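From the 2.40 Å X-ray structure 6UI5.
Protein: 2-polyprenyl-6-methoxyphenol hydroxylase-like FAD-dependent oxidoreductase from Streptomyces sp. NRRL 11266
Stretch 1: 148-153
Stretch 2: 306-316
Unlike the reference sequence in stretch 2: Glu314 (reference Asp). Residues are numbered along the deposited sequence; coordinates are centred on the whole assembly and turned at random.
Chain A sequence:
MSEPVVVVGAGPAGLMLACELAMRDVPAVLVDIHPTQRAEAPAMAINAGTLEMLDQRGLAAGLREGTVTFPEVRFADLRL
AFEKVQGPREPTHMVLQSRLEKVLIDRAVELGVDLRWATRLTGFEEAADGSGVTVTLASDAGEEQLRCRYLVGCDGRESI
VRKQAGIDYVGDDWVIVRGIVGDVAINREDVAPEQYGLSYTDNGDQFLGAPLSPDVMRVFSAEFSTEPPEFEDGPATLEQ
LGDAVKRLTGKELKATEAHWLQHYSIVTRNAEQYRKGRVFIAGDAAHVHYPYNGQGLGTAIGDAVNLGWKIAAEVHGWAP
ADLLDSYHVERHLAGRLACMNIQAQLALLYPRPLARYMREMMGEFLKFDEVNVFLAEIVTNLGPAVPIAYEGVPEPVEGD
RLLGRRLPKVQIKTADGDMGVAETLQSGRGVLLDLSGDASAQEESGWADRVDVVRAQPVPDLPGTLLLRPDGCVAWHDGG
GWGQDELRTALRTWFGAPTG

Stretch 1 148-153: CRYLVG
Stretch 2, residues 306-316: NLGWKIAAEVH

How do the two stretches lie against each other? The strand 150-153 runs nearly antiparallel to the helix 306-316, at 172° between their N-to-C directions, with the axes 11.5 Å apart at closest approach. The helix is kinked where the N of Trp309 and of Ala312 has no bond to the turn before, and Gly308 (phi/psi -76/118) and Trp309 (126/-48) leave helical values. Three nearest-CA pairs set the register: CA of Arg149 lies 8.7 Å from CA of Val315, CA of Tyr150 8.2 Å from CA of Ile311, and CA of Val152 9.6 Å from CA of Leu307. Tyr150 and Val152 point toward the helix while Leu151, extended at phi/psi -119/119, points away, as strand alternation requires.

What fills the gap beside Val152? Val152 (chi1 t) meets Leu307 (t, p) and Ile311 (m, t): Val152 CG1 and CG2 both lie 4.1 Å from Leu307 CD2, and Val152 CG2 is also 4.0 Å from Ile311 CD1. Ile311 reaches Tyr150 as well, its CG2 resting 4.1 Å from the ring atom CD2. Ile311 is thus a bump set between two strand side chains.

How does Tyr150 fit against the helix? With chi1 at -67° and chi2 at -79°, its ring runs along the helix flank, and its hydroxyl ends beside Glu314. Tyr150 OH comes within 2.9 Å of Glu314 CG, a tight contact with aliphatic carbon at the ring edge. Glu314, which differs from the reference sequence, has rotamers t and p.

What closes the far end? Arg149, at phi/psi -96/-50, sends out a long side chain with chi1 t, chi2 at 147° and chi3 t. The Arg149 guanidinium has CA of Val315 over one face; Arg149 NH1 lies 3.8 Å from Val315 CG1 (chi1 t), and Arg149 NH2 3.4 Å from Val315 O. Together the contacts bury 338 Å², summed over both sides.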

ATOM      1  N   CYS A 148      15.950  -2.718  43.871  1.00103.48           N
ATOM      2  CA  CYS A 148      14.572  -2.527  43.422  1.00 99.67           C
ATOM      3  C   CYS A 148      13.999  -3.821  42.842  1.00 93.13           C
ATOM      4  O   CYS A 148      14.692  -4.828  42.674  1.00 90.36           O
ATOM      5  CB  CYS A 148      14.481  -1.403  42.387  1.00 96.34           C
ATOM      6  SG  CYS A 148      15.047  -1.890  40.769  1.00 97.95           S
ATOM      7  N   ARG A 149      12.710  -3.767  42.507  1.00 90.52           N
ATOM      8  CA  ARG A 149      11.912  -4.924  42.114  1.00 77.44           C
ATOM      9  C   ARG A 149      11.825  -5.097  40.608  1.00 72.98           C
ATOM     10  O   ARG A 149      12.029  -6.199  40.082  1.00 67.87           O
ATOM     11  CB  ARG A 149      10.507  -4.783  42.699  1.00 82.94           C
ATOM     12  CG  ARG A 149       9.652  -6.001  42.566  1.00 93.02           C
ATOM     13  CD  ARG A 149       8.737  -6.079  43.755  1.00 95.74           C
ATOM     14  NE  ARG A 149       7.833  -7.209  43.655  1.00 93.55           N
ATOM     15  CZ  ARG A 149       6.962  -7.518  44.601  1.00 98.28           C
ATOM     16  NH1 ARG A 149       6.907  -6.775  45.703  1.00100.95           N
ATOM     17  NH2 ARG A 149       6.154  -8.559  44.451  1.00102.02           N
ATOM     18  N   TYR A 150      11.489  -4.033  39.899  1.00 74.16           N
ATOM     19  CA  TYR A 150      11.542  -4.019  38.449  1.00 70.21           C
ATOM     20  C   TYR A 150      12.219  -2.724  38.032  1.00 64.23           C
ATOM     21  O   TYR A 150      12.128  -1.709  38.728  1.00 62.42           O
ATOM     22  CB  TYR A 150      10.143  -4.128  37.810  1.00 62.60           C
ATOM     23  CG  TYR A 150       9.471  -5.457  38.035  1.00 73.12           C
ATOM     24  CD1 TYR A 150       9.827  -6.560  37.277  1.00 74.88           C
ATOM     25  CD2 TYR A 150       8.465  -5.613  38.993  1.00 79.62           C
ATOM     26  CE1 TYR A 150       9.236  -7.776  37.469  1.00 70.94           C
ATOM     27  CE2 TYR A 150       7.845  -6.854  39.193  1.00 76.57           C
ATOM     28  CZ  TYR A 150       8.246  -7.929  38.425  1.00 74.10           C
ATOM     29  OH  TYR A 150       7.688  -9.176  38.582  1.00 75.03           O
ATOM     30  N   LEU A 151      12.892  -2.769  36.888  1.00 60.61           N
ATOM     31  CA  LEU A 151      13.528  -1.599  36.302  1.00 60.37           C
ATOM     32  C   LEU A 151      12.902  -1.352  34.939  1.00 53.68           C
ATOM     33  O   LEU A 151      12.989  -2.204  34.052  1.00 61.74           O
ATOM     34  CB  LEU A 151      15.045  -1.794  36.187  1.00 60.08           C
ATOM     35  CG  LEU A 151      15.751  -0.815  35.254  1.00 51.63           C
ATOM     36  CD1 LEU A 151      15.609   0.610  35.772  1.00 58.19           C
ATOM     37  CD2 LEU A 151      17.200  -1.205  35.060  1.00 53.29           C
ATOM     38  N   VAL A 152      12.274  -0.192  34.767  1.00 50.74           N
ATOM     39  CA  VAL A 152      11.688   0.187  33.484  1.00 59.30           C
ATOM     40  C   VAL A 152      12.471   1.369  32.942  1.00 63.11           C
ATOM     41  O   VAL A 152      12.523   2.436  33.568  1.00 72.25           O
ATOM     42  CB  VAL A 152      10.194   0.539  33.594  1.00 55.22           C
ATOM     43  CG1 VAL A 152       9.635   0.735  32.211  1.00 43.62           C
ATOM     44  CG2 VAL A 152       9.433  -0.552  34.342  1.00 50.41           C
ATOM     45  N   GLY A 153      13.095   1.170  31.792  1.00 55.80           N
ATOM     46  CA  GLY A 153      13.743   2.257  31.115  1.00 50.39           C
ATOM     47  C   GLY A 153      12.785   3.002  30.219  1.00 52.83           C
ATOM     48  O   GLY A 153      12.432   2.510  29.144  1.00 50.85           O
ATOM     49  N   ASN A 306      -0.446   0.043  29.185  1.00 48.55           N
ATOM     50  CA  ASN A 306      -0.361  -1.412  29.100  1.00 48.74           C
ATOM     51  C   ASN A 306       0.460  -1.996  30.244  1.00 55.08           C
ATOM     52  O   ASN A 306       0.038  -2.956  30.887  1.00 50.01           O
ATOM     53  CB  ASN A 306       0.236  -1.824  27.763  1.00 43.04           C
ATOM     54  CG  ASN A 306       0.154  -3.329  27.547  1.00 52.16           C
ATOM     55  OD1 ASN A 306       0.846  -4.095  28.214  1.00 52.84           O
ATOM     56  ND2 ASN A 306      -0.720  -3.761  26.634  1.00 41.20           N
ATOM     57  N   LEU A 307       1.643  -1.426  30.523  1.00 56.02           N
ATOM     58  CA  LEU A 307       2.552  -2.090  31.459  1.00 44.31           C
ATOM     59  C   LEU A 307       2.237  -1.777  32.917  1.00 46.55           C
ATOM     60  O   LEU A 307       2.395  -2.649  33.782  1.00 56.02           O
ATOM     61  CB  LEU A 307       3.997  -1.719  31.153  1.00 56.38           C
ATOM     62  CG  LEU A 307       4.995  -2.244  32.167  1.00 62.71           C
ATOM     63  CD1 LEU A 307       4.962  -3.743  32.127  1.00 63.75           C
ATOM     64  CD2 LEU A 307       6.400  -1.715  31.877  1.00 65.06           C
ATOM     65  N   GLY A 308       1.805  -0.557  33.223  1.00 42.17           N
ATOM     66  CA  GLY A 308       1.317  -0.306  34.564  1.00 49.54           C
ATOM     67  C   GLY A 308      -0.066  -0.909  34.721  1.00 73.20           C
ATOM     68  O   GLY A 308      -1.012  -0.531  34.002  1.00 66.86           O
ATOM     69  N   TRP A 309      -0.150  -1.868  35.652  1.00 73.81           N
ATOM     70  CA  TRP A 309      -1.296  -2.707  36.034  1.00 56.23           C
ATOM     71  C   TRP A 309      -0.801  -4.146  35.939  1.00 47.05           C
ATOM     72  O   TRP A 309      -0.894  -4.897  36.919  1.00 41.29           O
ATOM     73  CB  TRP A 309      -2.602  -2.446  35.244  1.00 44.31           C
ATOM     74  CG  TRP A 309      -2.888  -3.225  33.912  1.00 42.74           C
ATOM     75  CD1 TRP A 309      -2.800  -2.731  32.643  1.00 46.09           C
ATOM     76  CD2 TRP A 309      -3.349  -4.583  33.773  1.00 38.22           C
ATOM     77  NE1 TRP A 309      -3.135  -3.702  31.714  1.00 48.33           N
ATOM     78  CE2 TRP A 309      -3.483  -4.845  32.384  1.00 49.25           C
ATOM     79  CE3 TRP A 309      -3.661  -5.600  34.684  1.00 45.45           C
ATOM     80  CZ2 TRP A 309      -3.909  -6.089  31.887  1.00 47.58           C
ATOM     81  CZ3 TRP A 309      -4.096  -6.842  34.187  1.00 50.79           C
ATOM     82  CH2 TRP A 309      -4.215  -7.066  32.800  1.00 42.93           C
ATOM     83  N   LYS A 310      -0.144  -4.510  34.837  1.00 41.71           N
ATOM     84  CA  LYS A 310       0.506  -5.816  34.815  1.00 46.41           C
ATOM     85  C   LYS A 310       1.595  -5.912  35.878  1.00 63.56           C
ATOM     86  O   LYS A 310       1.594  -6.850  36.686  1.00 65.48           O
ATOM     87  CB  LYS A 310       1.051  -6.109  33.433  1.00 46.95           C
ATOM     88  CG  LYS A 310      -0.003  -5.846  32.398  1.00 48.03           C
ATOM     89  CD  LYS A 310       0.268  -6.575  31.131  1.00 39.77           C
ATOM     90  CE  LYS A 310      -0.662  -6.047  30.096  1.00 45.23           C
ATOM     91  NZ  LYS A 310      -0.264  -6.501  28.747  1.00 47.68           N
ATOM     92  N   ILE A 311       2.519  -4.938  35.920  1.00 55.54           N
ATOM     93  CA  ILE A 311       3.491  -4.916  37.009  1.00 45.98           C
ATOM     94  C   ILE A 311       2.775  -4.848  38.350  1.00 52.01           C
ATOM     95  O   ILE A 311       3.121  -5.570  39.298  1.00 56.41           O
ATOM     96  CB  ILE A 311       4.485  -3.742  36.867  1.00 44.12           C
ATOM     97  CG1 ILE A 311       5.654  -4.094  35.973  1.00 40.53           C
ATOM     98  CG2 ILE A 311       5.061  -3.417  38.235  1.00 41.84           C
ATOM     99  CD1 ILE A 311       6.599  -2.960  35.801  1.00 51.43           C
ATOM    100  N   ALA A 312       1.766  -3.973  38.461  1.00 48.61           N
ATOM    101  CA  ALA A 312       1.078  -3.859  39.749  1.00 51.90           C
ATOM    102  C   ALA A 312       0.457  -5.190  40.155  1.00 63.27           C
ATOM    103  O   ALA A 312       0.557  -5.606  41.319  1.00 60.13           O
ATOM    104  CB  ALA A 312       0.012  -2.766  39.707  1.00 46.38           C
ATOM    105  N   ALA A 313      -0.156  -5.888  39.194  1.00 59.12           N
ATOM    106  CA  ALA A 313      -0.708  -7.209  39.473  1.00 66.06           C
ATOM    107  C   ALA A 313       0.368  -8.166  39.967  1.00 67.68           C
ATOM    108  O   ALA A 313       0.142  -8.924  40.918  1.00 72.82           O
ATOM    109  CB  ALA A 313      -1.386  -7.779  38.224  1.00 64.72           C
ATOM    110  N   GLU A 314       1.536  -8.162  39.329  1.00 66.87           N
ATOM    111  CA  GLU A 314       2.596  -9.051  39.786  1.00 75.63           C
ATOM    112  C   GLU A 314       3.034  -8.695  41.195  1.00 75.29           C
ATOM    113  O   GLU A 314       3.203  -9.579  42.043  1.00 66.44           O
ATOM    114  CB  GLU A 314       3.785  -9.003  38.839  1.00 84.79           C
ATOM    115  CG  GLU A 314       4.934  -9.842  39.339  1.00 95.43           C
ATOM    116  CD  GLU A 314       4.726 -11.317  39.104  1.00100.38           C
ATOM    117  OE1 GLU A 314       5.302 -12.120  39.879  1.00100.11           O
ATOM    118  OE2 GLU A 314       3.992 -11.663  38.145  1.00101.23           O
ATOM    119  N   VAL A 315       3.210  -7.405  41.470  1.00 81.14           N
ATOM    120  CA  VAL A 315       3.512  -6.984  42.835  1.00 82.31           C
ATOM    121  C   VAL A 315       2.452  -7.525  43.788  1.00 76.16           C
ATOM    122  O   VAL A 315       2.758  -8.150  44.817  1.00 68.35           O
ATOM    123  CB  VAL A 315       3.619  -5.450  42.912  1.00 71.07           C
ATOM    124  CG1 VAL A 315       3.882  -5.025  44.323  1.00 56.32           C
ATOM    125  CG2 VAL A 315       4.704  -4.935  41.960  1.00 68.37           C
ATOM    126  N   HIS A 316       1.185  -7.323  43.441  1.00 71.82           N
ATOM    127  CA  HIS A 316       0.157  -7.746  44.379  1.00 76.88           C
ATOM    128  C   HIS A 316      -0.019  -9.258  44.406  1.00 75.92           C
ATOM    129  O   HIS A 316      -0.759  -9.758  45.252  1.00 83.11           O
ATOM    130  CB  HIS A 316      -1.161  -7.035  44.066  1.00 78.09           C
ATOM    131  CG  HIS A 316      -1.082  -5.543  44.203  1.00 79.72           C
ATOM    132  ND1 HIS A 316      -0.516  -4.923  45.298  1.00 76.17           N
ATOM    133  CD2 HIS A 316      -1.478  -4.548  43.373  1.00 85.71           C
ATOM    134  CE1 HIS A 316      -0.576  -3.613  45.141  1.00 77.85           C
ATOM    135  NE2 HIS A 316      -1.152  -3.357  43.981  1.00 79.53           N
TER